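Long-range contact in Exo-beta-1,4-mannosidase (Rhizomucor miehei, PDB 4LYP), which probably removes mannose units from the non-reducing ends of beta-1,4-linked mannosides as a family 5 glycoside hydrolase, with transglycosylation activity as well: residues Glu295-Leu308 and Met340-Lys354. Residues are numbered along the deposited sequence; the frame is centred on the assembly and turned at random.
Sequences ENWGIYDPADPDGL and MARDAWRNPEDETYK
Glu295 and Lys354 supply the charged part of this contact, approaching from opposite directions: Lys354 NZ donates to Glu295 OE2 at 2.7 Å in a salt bridge, meeting the syn lone pair of that oxygen. Lys354 can span the gap because its chain is extended, with CG anti to the backbone N (chi1 173°). Glu295 OE1 accepts from a water that itself accepts from Ala341 N, and also from Trp420 NE1.

Aromatic packing centres on Tyr300. Met340 CE sits 3.6 Å from the ring centroid of Tyr300, 10° off the normal, a CH-pi contact over the face; the sulfur stands obliquely, making the pair Met-aromatic. Leu308 CD1 packs on the same methyl, Met340 CE, at 3.8 Å, while Pro302 N lies over the rim of the opposite ring face. The phenol hydroxyl is hydrogen-bonded to His363 ND1 and to a water that lies within bonding distance of Arg342 O.

Both segments are loops following the parallel strands 288-292 and 333-338 of the TIM barrel, and Asn296 in the first touches bound guanidine in a pocket shared with Glu238 and Glu416.

Backbone polar contact is slight: Trp345 N donates weakly to Pro302 O (2.9 Å, 121° at the hydrogen), where Asp301-Asp304 forms a type I turn. Trp345 CA makes a bent CA-H...O contact with Ala303 O at 3.4 Å.

Apolar contacts line the turn and the residue after it. Pro302 CB meets Ala341 CB at 3.8 Å, Ala303 CB approaches Pro348 CB at 4.1 Å, and Pro305 CB reaches Trp345 CE3 at 4.0 Å, the indole stacking with His363.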
# COMPACT_ATOMS: atom_id res chain seq x y z
N GLU A 295 13.01 -10.12 3.61
CA GLU A 295 14.28 -9.95 2.90
C GLU A 295 14.84 -8.55 3.18
O GLU A 295 16.02 -8.40 3.50
CB GLU A 295 14.08 -10.17 1.39
CG GLU A 295 15.36 -9.97 0.60
CD GLU A 295 15.27 -10.25 -0.88
OE1 GLU A 295 14.22 -10.76 -1.34
OE2 GLU A 295 16.23 -9.95 -1.57
N ASN A 296 13.99 -7.51 3.13
CA ASN A 296 14.48 -6.16 3.30
C ASN A 296 15.10 -5.99 4.66
O ASN A 296 16.06 -5.22 4.81
CB ASN A 296 13.29 -5.16 3.24
CG ASN A 296 12.47 -5.27 1.95
OD1 ASN A 296 12.06 -6.36 1.59
ND2 ASN A 296 12.22 -4.16 1.32
N TRP A 297 14.61 -6.72 5.68
CA TRP A 297 15.07 -6.58 7.05
C TRP A 297 16.17 -7.54 7.38
O TRP A 297 16.62 -7.55 8.55
CB TRP A 297 13.89 -6.74 8.02
CG TRP A 297 12.80 -5.76 7.81
CD1 TRP A 297 12.81 -4.67 6.98
CD2 TRP A 297 11.45 -5.88 8.35
NE1 TRP A 297 11.51 -4.08 7.02
CE2 TRP A 297 10.70 -4.78 7.83
CE3 TRP A 297 10.83 -6.79 9.22
CZ2 TRP A 297 9.32 -4.60 8.16
CZ3 TRP A 297 9.53 -6.58 9.61
CH2 TRP A 297 8.80 -5.48 9.09
N GLY A 298 16.66 -8.32 6.40
CA GLY A 298 17.82 -9.20 6.69
C GLY A 298 17.48 -10.51 7.37
O GLY A 298 18.37 -11.23 7.77
N ILE A 299 16.18 -10.84 7.43
CA ILE A 299 15.75 -12.09 8.06
C ILE A 299 15.79 -13.27 7.08
O ILE A 299 15.94 -14.41 7.50
CB ILE A 299 14.28 -11.88 8.58
CG1 ILE A 299 14.31 -10.75 9.62
CG2 ILE A 299 13.65 -13.18 9.11
CD1 ILE A 299 15.06 -11.07 10.91
N TYR A 300 15.65 -12.97 5.79
CA TYR A 300 15.52 -14.01 4.76
C TYR A 300 16.38 -13.67 3.59
O TYR A 300 16.33 -12.54 3.09
CB TYR A 300 14.04 -14.05 4.31
CG TYR A 300 13.78 -15.02 3.18
CD1 TYR A 300 13.83 -16.40 3.36
CD2 TYR A 300 13.47 -14.53 1.89
CE1 TYR A 300 13.57 -17.25 2.31
CE2 TYR A 300 13.19 -15.40 0.84
CZ TYR A 300 13.24 -16.72 1.05
OH TYR A 300 13.03 -17.60 -0.00
N ASP A 301 17.18 -14.63 3.14
CA ASP A 301 17.98 -14.49 1.95
C ASP A 301 17.34 -15.42 0.92
O ASP A 301 17.37 -16.65 1.06
CB ASP A 301 19.38 -14.97 2.28
CG ASP A 301 20.28 -15.01 1.04
OD1 ASP A 301 19.84 -14.61 -0.05
OD2 ASP A 301 21.50 -15.20 1.23
N PRO A 302 16.73 -14.88 -0.15
CA PRO A 302 16.07 -15.76 -1.12
C PRO A 302 17.03 -16.59 -1.92
O PRO A 302 16.58 -17.50 -2.65
CB PRO A 302 15.32 -14.75 -2.03
CG PRO A 302 16.14 -13.50 -1.98
CD PRO A 302 16.65 -13.44 -0.49
N ALA A 303 18.35 -16.36 -1.84
CA ALA A 303 19.31 -17.17 -2.50
C ALA A 303 19.75 -18.37 -1.66
O ALA A 303 20.50 -19.22 -2.13
CB ALA A 303 20.51 -16.31 -2.93
N ASP A 304 19.27 -18.47 -0.42
CA ASP A 304 19.65 -19.55 0.53
C ASP A 304 18.60 -20.66 0.42
O ASP A 304 17.43 -20.39 0.76
CB ASP A 304 19.51 -18.95 1.93
CG ASP A 304 20.55 -19.43 2.88
OD1 ASP A 304 21.73 -19.54 2.44
OD2 ASP A 304 20.24 -19.54 4.09
N PRO A 305 18.95 -21.85 -0.07
CA PRO A 305 17.93 -22.90 -0.20
C PRO A 305 17.31 -23.25 1.16
O PRO A 305 16.18 -23.76 1.13
CB PRO A 305 18.69 -24.12 -0.76
CG PRO A 305 20.12 -23.78 -0.49
CD PRO A 305 20.27 -22.34 -0.56
N ASP A 306 18.00 -22.97 2.27
CA ASP A 306 17.57 -23.41 3.58
C ASP A 306 16.97 -22.28 4.40
O ASP A 306 16.74 -22.43 5.61
CB ASP A 306 18.74 -24.02 4.36
CG ASP A 306 19.35 -25.19 3.64
OD1 ASP A 306 18.56 -26.01 3.05
OD2 ASP A 306 20.59 -25.30 3.62
N GLY A 307 16.74 -21.11 3.79
CA GLY A 307 16.35 -19.92 4.56
C GLY A 307 14.87 -19.81 4.90
O GLY A 307 14.50 -18.88 5.63
N LEU A 308 14.00 -20.70 4.41
CA LEU A 308 12.59 -20.43 4.57
C LEU A 308 12.05 -20.63 5.99
O LEU A 308 11.25 -19.83 6.48
CB LEU A 308 11.73 -21.18 3.56
CG LEU A 308 10.25 -20.81 3.47
CD1 LEU A 308 10.09 -19.34 3.11
CD2 LEU A 308 9.55 -21.77 2.52
N MET A 340 7.48 -11.80 -0.77
CA MET A 340 8.70 -12.62 -0.84
C MET A 340 9.08 -12.74 -2.32
O MET A 340 8.23 -12.76 -3.20
CB MET A 340 8.48 -13.97 -0.17
CG MET A 340 9.66 -14.88 -0.23
SD MET A 340 9.53 -16.35 0.84
CE MET A 340 9.90 -15.62 2.45
N ALA A 341 10.41 -12.85 -2.50
CA ALA A 341 11.02 -13.00 -3.82
C ALA A 341 10.74 -14.39 -4.40
O ALA A 341 10.28 -15.32 -3.73
CB ALA A 341 12.53 -12.83 -3.66
N ARG A 342 11.07 -14.50 -5.69
CA ARG A 342 11.04 -15.80 -6.41
C ARG A 342 12.21 -16.62 -5.94
O ARG A 342 13.04 -16.21 -5.12
CB ARG A 342 11.03 -15.56 -7.90
CG ARG A 342 10.01 -14.49 -8.37
CD ARG A 342 9.84 -14.39 -9.87
NE ARG A 342 8.93 -15.39 -10.45
CZ ARG A 342 7.62 -15.22 -10.51
NH1 ARG A 342 6.89 -16.17 -11.16
NH2 ARG A 342 6.99 -14.19 -9.94
N ASP A 343 12.27 -17.88 -6.46
CA ASP A 343 13.24 -18.88 -5.97
C ASP A 343 14.69 -18.68 -6.45
O ASP A 343 15.27 -19.53 -7.16
CB ASP A 343 12.79 -20.29 -6.39
CG ASP A 343 11.60 -20.85 -5.62
OD1 ASP A 343 11.28 -20.36 -4.47
OD2 ASP A 343 11.04 -21.86 -6.09
N ALA A 344 15.30 -17.55 -6.06
CA ALA A 344 16.67 -17.20 -6.42
C ALA A 344 17.64 -18.32 -6.08
O ALA A 344 18.64 -18.54 -6.80
CB ALA A 344 17.10 -15.91 -5.72
N TRP A 345 17.37 -19.05 -5.00
CA TRP A 345 18.20 -20.12 -4.52
C TRP A 345 18.38 -21.26 -5.49
O TRP A 345 19.30 -22.07 -5.32
CB TRP A 345 17.66 -20.63 -3.15
CG TRP A 345 16.22 -21.13 -3.28
CD1 TRP A 345 15.06 -20.41 -3.08
CD2 TRP A 345 15.80 -22.45 -3.69
NE1 TRP A 345 13.96 -21.17 -3.32
CE2 TRP A 345 14.36 -22.43 -3.71
CE3 TRP A 345 16.48 -23.66 -4.02
CZ2 TRP A 345 13.56 -23.55 -4.06
CZ3 TRP A 345 15.69 -24.79 -4.34
CH2 TRP A 345 14.26 -24.73 -4.38
N ARG A 346 17.52 -21.40 -6.49
CA ARG A 346 17.71 -22.44 -7.48
C ARG A 346 18.91 -22.17 -8.42
O ARG A 346 19.41 -23.09 -9.06
CB ARG A 346 16.43 -22.58 -8.31
CG ARG A 346 15.23 -23.07 -7.57
CD ARG A 346 13.97 -23.06 -8.37
NE ARG A 346 12.82 -23.59 -7.65
CZ ARG A 346 12.59 -24.86 -7.42
NH1 ARG A 346 11.53 -25.19 -6.73
NH2 ARG A 346 13.42 -25.81 -7.92
N ASN A 347 19.34 -20.89 -8.49
CA ASN A 347 20.42 -20.50 -9.37
C ASN A 347 21.03 -19.27 -8.71
O ASN A 347 20.91 -18.17 -9.19
CB ASN A 347 19.91 -20.24 -10.78
CG ASN A 347 20.99 -19.96 -11.79
OD1 ASN A 347 22.19 -20.04 -11.50
ND2 ASN A 347 20.56 -19.54 -12.96
N PRO A 348 21.69 -19.43 -7.56
CA PRO A 348 22.04 -18.29 -6.71
C PRO A 348 23.11 -17.38 -7.30
O PRO A 348 23.11 -16.22 -6.86
CB PRO A 348 22.49 -18.91 -5.39
CG PRO A 348 22.93 -20.33 -5.76
CD PRO A 348 22.03 -20.72 -6.91
N GLU A 349 23.95 -17.89 -8.22
CA GLU A 349 25.05 -17.12 -8.82
C GLU A 349 24.55 -16.14 -9.89
O GLU A 349 25.30 -15.22 -10.27
CB GLU A 349 26.18 -18.01 -9.35
N ASP A 350 23.30 -16.30 -10.36
CA ASP A 350 22.80 -15.47 -11.43
C ASP A 350 21.76 -14.54 -10.89
O ASP A 350 20.63 -14.90 -10.64
CB ASP A 350 22.16 -16.39 -12.46
CG ASP A 350 21.77 -15.63 -13.70
OD1 ASP A 350 21.47 -14.44 -13.62
OD2 ASP A 350 21.70 -16.26 -14.77
N GLU A 351 22.14 -13.28 -10.78
CA GLU A 351 21.25 -12.29 -10.18
C GLU A 351 19.99 -12.10 -11.03
O GLU A 351 18.85 -11.83 -10.50
CB GLU A 351 22.03 -10.90 -10.05
CG GLU A 351 23.35 -11.04 -9.23
CD GLU A 351 24.63 -11.62 -9.92
OE1 GLU A 351 25.69 -11.53 -9.24
OE2 GLU A 351 24.65 -12.16 -11.08
N THR A 352 20.14 -12.13 -12.36
CA THR A 352 19.01 -11.90 -13.20
C THR A 352 17.92 -13.00 -13.01
O THR A 352 16.73 -12.70 -13.16
CB THR A 352 19.35 -11.80 -14.69
OG1 THR A 352 19.78 -13.03 -15.19
CG2 THR A 352 20.41 -10.72 -14.89
N TYR A 353 18.31 -14.24 -12.72
CA TYR A 353 17.38 -15.33 -12.58
C TYR A 353 16.36 -15.05 -11.52
O TYR A 353 15.18 -15.44 -11.65
CB TYR A 353 18.19 -16.61 -12.30
CG TYR A 353 17.38 -17.83 -11.96
CD1 TYR A 353 17.00 -18.07 -10.64
CD2 TYR A 353 16.98 -18.73 -12.96
CE1 TYR A 353 16.29 -19.17 -10.29
CE2 TYR A 353 16.21 -19.85 -12.61
CZ TYR A 353 15.88 -20.05 -11.29
OH TYR A 353 15.11 -21.12 -10.93
N LYS A 354 16.70 -14.33 -10.45
CA LYS A 354 15.82 -14.00 -9.35
C LYS A 354 14.60 -13.28 -9.80
O LYS A 354 13.53 -13.38 -9.18
CB LYS A 354 16.62 -13.12 -8.33
CG LYS A 354 15.79 -12.57 -7.19
CD LYS A 354 16.72 -11.89 -6.19
CE LYS A 354 15.95 -11.23 -5.04
NZ LYS A 354 16.94 -10.58 -4.15
O HOH W 1 12.10 -12.21 -0.30
O HOH W 2 12.88 -17.80 -2.78